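Local atomic coordinates of AAEL008620-PA odorant-binding protein (Aedes aegypti, PDB entry 5V13), a protein that binds the insect juvenile hormone JH III in mosquito hemolymph, as a member of the odorant-binding protein family. Residues W53-K66 / N120-Y133. Sequence-based numbering, arbitrary orientation.
With JH3 (methyl (2E,6E)-9-[(2R)-3,3-dimethyloxiran-2-yl]-3,7-dimethylnona-2,6-dienoate), chain E.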
# COMPACT_ATOMS: atom_id res chain seq x y z
N TRP B 53 9.63 -8.59 -23.56
CA TRP B 53 8.38 -8.96 -24.23
C TRP B 53 8.55 -9.26 -25.72
O TRP B 53 7.60 -9.14 -26.49
CB TRP B 53 7.32 -7.87 -24.03
CG TRP B 53 6.85 -7.78 -22.61
CD1 TRP B 53 7.45 -7.11 -21.58
CD2 TRP B 53 5.66 -8.37 -22.07
NE1 TRP B 53 6.71 -7.26 -20.43
CE2 TRP B 53 5.60 -8.02 -20.70
CE3 TRP B 53 4.64 -9.16 -22.61
CZ2 TRP B 53 4.57 -8.44 -19.87
CZ3 TRP B 53 3.60 -9.55 -21.78
CH2 TRP B 53 3.58 -9.20 -20.42
N HIS B 54 9.72 -9.71 -26.16
CA HIS B 54 9.86 -10.22 -27.53
C HIS B 54 10.61 -11.55 -27.55
O HIS B 54 11.79 -11.62 -27.90
CB HIS B 54 10.49 -9.18 -28.47
CG HIS B 54 11.74 -8.54 -27.95
ND1 HIS B 54 12.99 -9.11 -28.09
CD2 HIS B 54 11.94 -7.34 -27.34
CE1 HIS B 54 13.90 -8.30 -27.57
NE2 HIS B 54 13.29 -7.23 -27.11
N PRO B 55 9.92 -12.64 -27.19
CA PRO B 55 10.50 -13.98 -27.36
C PRO B 55 10.60 -14.34 -28.83
O PRO B 55 9.67 -14.11 -29.61
CB PRO B 55 9.51 -14.90 -26.64
CG PRO B 55 8.47 -13.99 -25.98
CD PRO B 55 8.54 -12.66 -26.66
N ASP B 56 11.74 -14.92 -29.22
CA ASP B 56 11.92 -15.31 -30.61
C ASP B 56 11.28 -16.67 -30.86
O ASP B 56 10.50 -17.18 -30.05
CB ASP B 56 13.40 -15.27 -30.99
CG ASP B 56 14.27 -16.24 -30.19
OD1 ASP B 56 13.74 -17.16 -29.51
OD2 ASP B 56 15.50 -16.08 -30.24
N THR B 57 11.61 -17.30 -31.99
CA THR B 57 10.97 -18.54 -32.40
C THR B 57 11.76 -19.78 -32.01
O THR B 57 11.37 -20.89 -32.40
CB THR B 57 10.72 -18.54 -33.91
OG1 THR B 57 11.98 -18.58 -34.60
CG2 THR B 57 9.94 -17.29 -34.33
N THR B 58 12.84 -19.64 -31.24
CA THR B 58 13.56 -20.83 -30.81
C THR B 58 12.69 -21.66 -29.86
O THR B 58 11.70 -21.17 -29.30
CB THR B 58 14.89 -20.48 -30.14
OG1 THR B 58 14.65 -19.72 -28.95
CG2 THR B 58 15.76 -19.67 -31.09
N TYR B 59 13.07 -22.93 -29.69
CA TYR B 59 12.27 -23.84 -28.88
C TYR B 59 12.15 -23.36 -27.45
O TYR B 59 11.07 -23.42 -26.85
CB TYR B 59 12.88 -25.24 -28.93
CG TYR B 59 12.07 -26.31 -28.21
CD1 TYR B 59 10.88 -26.79 -28.76
CD2 TYR B 59 12.50 -26.84 -27.00
CE1 TYR B 59 10.13 -27.77 -28.12
CE2 TYR B 59 11.76 -27.83 -26.35
CZ TYR B 59 10.59 -28.29 -26.92
OH TYR B 59 9.86 -29.27 -26.28
N GLU B 60 13.25 -22.88 -26.86
CA GLU B 60 13.19 -22.43 -25.48
C GLU B 60 12.23 -21.25 -25.32
O GLU B 60 11.52 -21.16 -24.32
CB GLU B 60 14.59 -22.08 -24.97
CG GLU B 60 15.39 -23.29 -24.49
CD GLU B 60 14.76 -23.96 -23.27
OE1 GLU B 60 13.81 -24.76 -23.45
OE2 GLU B 60 15.21 -23.69 -22.14
N SER B 61 12.20 -20.34 -26.30
CA SER B 61 11.25 -19.22 -26.24
C SER B 61 9.81 -19.69 -26.41
O SER B 61 8.89 -19.16 -25.77
CB SER B 61 11.58 -18.18 -27.31
OG SER B 61 12.91 -17.72 -27.21
N GLN B 62 9.58 -20.64 -27.32
CA GLN B 62 8.25 -21.20 -27.48
C GLN B 62 7.80 -21.87 -26.19
O GLN B 62 6.65 -21.70 -25.77
CB GLN B 62 8.21 -22.19 -28.64
CG GLN B 62 8.53 -21.57 -29.99
CD GLN B 62 8.65 -22.59 -31.11
OE1 GLN B 62 9.11 -23.71 -30.89
NE2 GLN B 62 8.23 -22.22 -32.31
N CYS B 63 8.70 -22.59 -25.53
CA CYS B 63 8.29 -23.23 -24.28
C CYS B 63 8.05 -22.21 -23.18
O CYS B 63 7.20 -22.45 -22.31
CB CYS B 63 9.32 -24.26 -23.83
SG CYS B 63 9.36 -25.69 -24.95
N TYR B 64 8.78 -21.09 -23.18
CA TYR B 64 8.50 -20.06 -22.18
C TYR B 64 7.11 -19.48 -22.35
O TYR B 64 6.38 -19.27 -21.37
CB TYR B 64 9.55 -18.94 -22.25
CG TYR B 64 9.38 -17.91 -21.16
CD1 TYR B 64 9.77 -18.19 -19.86
CD2 TYR B 64 8.80 -16.66 -21.42
CE1 TYR B 64 9.60 -17.24 -18.83
CE2 TYR B 64 8.63 -15.71 -20.41
CZ TYR B 64 9.03 -16.01 -19.12
OH TYR B 64 8.87 -15.08 -18.10
N VAL B 65 6.72 -19.19 -23.59
CA VAL B 65 5.37 -18.67 -23.84
C VAL B 65 4.31 -19.68 -23.41
O VAL B 65 3.30 -19.32 -22.79
CB VAL B 65 5.22 -18.27 -25.32
CG1 VAL B 65 3.79 -17.80 -25.60
CG2 VAL B 65 6.23 -17.17 -25.67
N LYS B 66 4.52 -20.96 -23.72
CA LYS B 66 3.56 -21.99 -23.31
C LYS B 66 3.46 -22.06 -21.78
O LYS B 66 2.35 -22.10 -21.22
CB LYS B 66 3.97 -23.35 -23.88
CG LYS B 66 3.07 -24.48 -23.40
CD LYS B 66 3.55 -25.83 -23.88
CE LYS B 66 3.03 -26.91 -22.94
NZ LYS B 66 3.59 -28.23 -23.28
N ASN B 120 -0.33 -30.28 -27.61
CA ASN B 120 0.07 -29.24 -26.66
C ASN B 120 1.56 -28.89 -26.73
O ASN B 120 2.10 -28.34 -25.76
CB ASN B 120 -0.28 -29.67 -25.23
CG ASN B 120 -1.76 -29.52 -24.92
OD1 ASN B 120 -2.41 -28.59 -25.39
ND2 ASN B 120 -2.30 -30.43 -24.12
N SER B 121 2.23 -29.16 -27.85
CA SER B 121 3.65 -28.88 -27.95
C SER B 121 3.91 -27.37 -27.85
O SER B 121 3.04 -26.54 -28.15
CB SER B 121 4.23 -29.43 -29.26
OG SER B 121 3.90 -28.63 -30.39
N CYS B 122 5.13 -27.02 -27.42
CA CYS B 122 5.49 -25.60 -27.33
C CYS B 122 5.34 -24.92 -28.68
O CYS B 122 4.91 -23.76 -28.75
CB CYS B 122 6.94 -25.44 -26.83
SG CYS B 122 7.37 -26.22 -25.25
N GLU B 123 5.68 -25.63 -29.76
CA GLU B 123 5.57 -25.04 -31.09
C GLU B 123 4.12 -24.74 -31.45
O GLU B 123 3.82 -23.67 -31.99
CB GLU B 123 6.20 -25.96 -32.14
CG GLU B 123 6.16 -25.38 -33.55
CD GLU B 123 6.67 -26.35 -34.61
OE1 GLU B 123 7.04 -27.49 -34.26
OE2 GLU B 123 6.69 -25.96 -35.80
N SER B 124 3.21 -25.68 -31.18
CA SER B 124 1.81 -25.45 -31.56
C SER B 124 1.20 -24.30 -30.77
O SER B 124 0.45 -23.49 -31.32
CB SER B 124 0.98 -26.72 -31.36
OG SER B 124 1.41 -27.75 -32.24
N VAL B 125 1.51 -24.22 -29.48
CA VAL B 125 0.92 -23.16 -28.66
C VAL B 125 1.49 -21.79 -29.06
O VAL B 125 0.74 -20.83 -29.26
CB VAL B 125 1.15 -23.46 -27.16
CG1 VAL B 125 0.68 -22.32 -26.29
CG2 VAL B 125 0.44 -24.76 -26.76
N PHE B 126 2.82 -21.70 -29.21
CA PHE B 126 3.45 -20.45 -29.63
C PHE B 126 2.92 -20.00 -31.00
O PHE B 126 2.56 -18.84 -31.18
CB PHE B 126 4.97 -20.63 -29.66
CG PHE B 126 5.74 -19.43 -30.11
CD1 PHE B 126 6.03 -19.23 -31.46
CD2 PHE B 126 6.25 -18.53 -29.18
CE1 PHE B 126 6.76 -18.13 -31.87
CE2 PHE B 126 6.99 -17.42 -29.59
CZ PHE B 126 7.25 -17.22 -30.93
N ASN B 127 2.87 -20.91 -31.97
CA ASN B 127 2.42 -20.52 -33.30
C ASN B 127 0.97 -20.06 -33.30
O ASN B 127 0.60 -19.14 -34.05
CB ASN B 127 2.61 -21.68 -34.27
CG ASN B 127 4.05 -21.86 -34.63
OD1 ASN B 127 4.88 -20.97 -34.37
ND2 ASN B 127 4.38 -22.99 -35.22
N LYS B 128 0.12 -20.68 -32.48
CA LYS B 128 -1.28 -20.27 -32.43
C LYS B 128 -1.42 -18.87 -31.82
O LYS B 128 -2.27 -18.09 -32.25
CB LYS B 128 -2.09 -21.31 -31.64
CG LYS B 128 -3.55 -20.94 -31.38
CD LYS B 128 -4.28 -20.54 -32.68
CE LYS B 128 -5.18 -21.65 -33.20
NZ LYS B 128 -5.95 -21.21 -34.41
N TYR B 129 -0.55 -18.53 -30.87
CA TYR B 129 -0.59 -17.22 -30.22
C TYR B 129 -0.05 -16.10 -31.11
O TYR B 129 -0.33 -14.92 -30.85
CB TYR B 129 0.22 -17.32 -28.94
CG TYR B 129 0.11 -16.19 -27.93
CD1 TYR B 129 -1.13 -15.73 -27.49
CD2 TYR B 129 1.25 -15.64 -27.36
CE1 TYR B 129 -1.22 -14.70 -26.53
CE2 TYR B 129 1.17 -14.64 -26.43
CZ TYR B 129 -0.06 -14.17 -26.01
OH TYR B 129 -0.12 -13.19 -25.06
N ALA B 130 0.73 -16.43 -32.15
CA ALA B 130 1.65 -15.46 -32.75
C ALA B 130 0.93 -14.26 -33.34
O ALA B 130 1.33 -13.11 -33.09
CB ALA B 130 2.51 -16.16 -33.81
N THR B 131 -0.14 -14.48 -34.12
CA THR B 131 -0.80 -13.37 -34.81
C THR B 131 -1.43 -12.39 -33.81
O THR B 131 -1.26 -11.17 -33.91
CB THR B 131 -1.87 -13.89 -35.78
OG1 THR B 131 -1.25 -14.64 -36.83
CG2 THR B 131 -2.63 -12.73 -36.41
N PHE B 132 -2.16 -12.93 -32.83
CA PHE B 132 -2.75 -12.09 -31.79
C PHE B 132 -1.69 -11.32 -31.03
O PHE B 132 -1.85 -10.13 -30.73
CB PHE B 132 -3.56 -12.97 -30.84
CG PHE B 132 -4.24 -12.22 -29.72
CD1 PHE B 132 -5.40 -11.51 -29.96
CD2 PHE B 132 -3.74 -12.29 -28.42
CE1 PHE B 132 -6.03 -10.82 -28.92
CE2 PHE B 132 -4.37 -11.61 -27.38
CZ PHE B 132 -5.52 -10.88 -27.63
N TYR B 133 -0.60 -11.99 -30.68
CA TYR B 133 0.44 -11.33 -29.90
C TYR B 133 1.10 -10.21 -30.69
O TYR B 133 1.42 -9.15 -30.13
CB TYR B 133 1.47 -12.36 -29.44
CG TYR B 133 2.48 -11.80 -28.47
CD1 TYR B 133 2.11 -11.50 -27.17
CD2 TYR B 133 3.80 -11.58 -28.85
CE1 TYR B 133 3.02 -10.99 -26.27
CE2 TYR B 133 4.72 -11.06 -27.96
CZ TYR B 133 4.32 -10.78 -26.67
OH TYR B 133 5.24 -10.28 -25.78
C1 JH3 E . 9.73 -10.68 -16.15
O2 JH3 E . 9.58 -9.48 -15.99
O1 JH3 E . 10.45 -11.41 -15.14
CM JH3 E . 10.87 -10.72 -13.96
C2 JH3 E . 9.22 -11.44 -17.31
C3 JH3 E . 8.55 -10.96 -18.36
C3' JH3 E . 8.22 -9.51 -18.56
C4 JH3 E . 8.11 -11.97 -19.40
C5 JH3 E . 6.68 -11.65 -19.83
C6 JH3 E . 6.07 -12.87 -20.49
C7 JH3 E . 6.06 -13.05 -21.81
C7' JH3 E . 6.69 -12.04 -22.74
C8 JH3 E . 5.41 -14.31 -22.36
C9 JH3 E . 4.18 -14.00 -23.23
CA JH3 E . 3.19 -13.06 -22.55
O3 JH3 E . 1.95 -12.90 -23.28
CB JH3 E . 1.88 -13.70 -22.10
CB' JH3 E . 1.30 -13.05 -20.84
CC JH3 E . 1.60 -15.17 -22.39
O HOH W 1 7.14 -29.23 -27.13
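The disulfide Cys63-Cys122 of this odorant-binding-protein domain ties helix 59-66 to the start of helix 122-133, their axes 8.1 Å apart and crossing at 74°. Cys122 is a knob among Tyr59, Gln62, Cys63 and Lys66. Lys66 runs out extended past it, and its NZ donates to Asn120 O (2.9 Å), just ahead of the second helix. A water joins Tyr59 OH to Cys122 N. One turn on from Cys122, Phe126 offers one face of its ring to Gln62 CG, a CH-pi contact 3.9 Å from the centroid, while Val65 CG2 meets the ring edge 3.8 Å from Phe126 CD2. With CG anti to the backbone N (chi1 178°), Phe126 reaches across to the loop, where its CZ lies 3.4 Å from Asp56 O. Val65 CG1 packs on Tyr129, whose hydroxyl donates to the epoxide oxygen O3 of the hormone (Tyr129 OH to O3 2.7 Å). At the far end Tyr133 OH donates to Trp53 O (2.7 Å), coming from above the carbonyl plane; His137 is a second partner of that oxygen. The Trp53 indole lays one face against the hormone chain near C5. Disulfide-linked helices enclosing an apolar ligand are the hallmark of the PBP/GOBP fold.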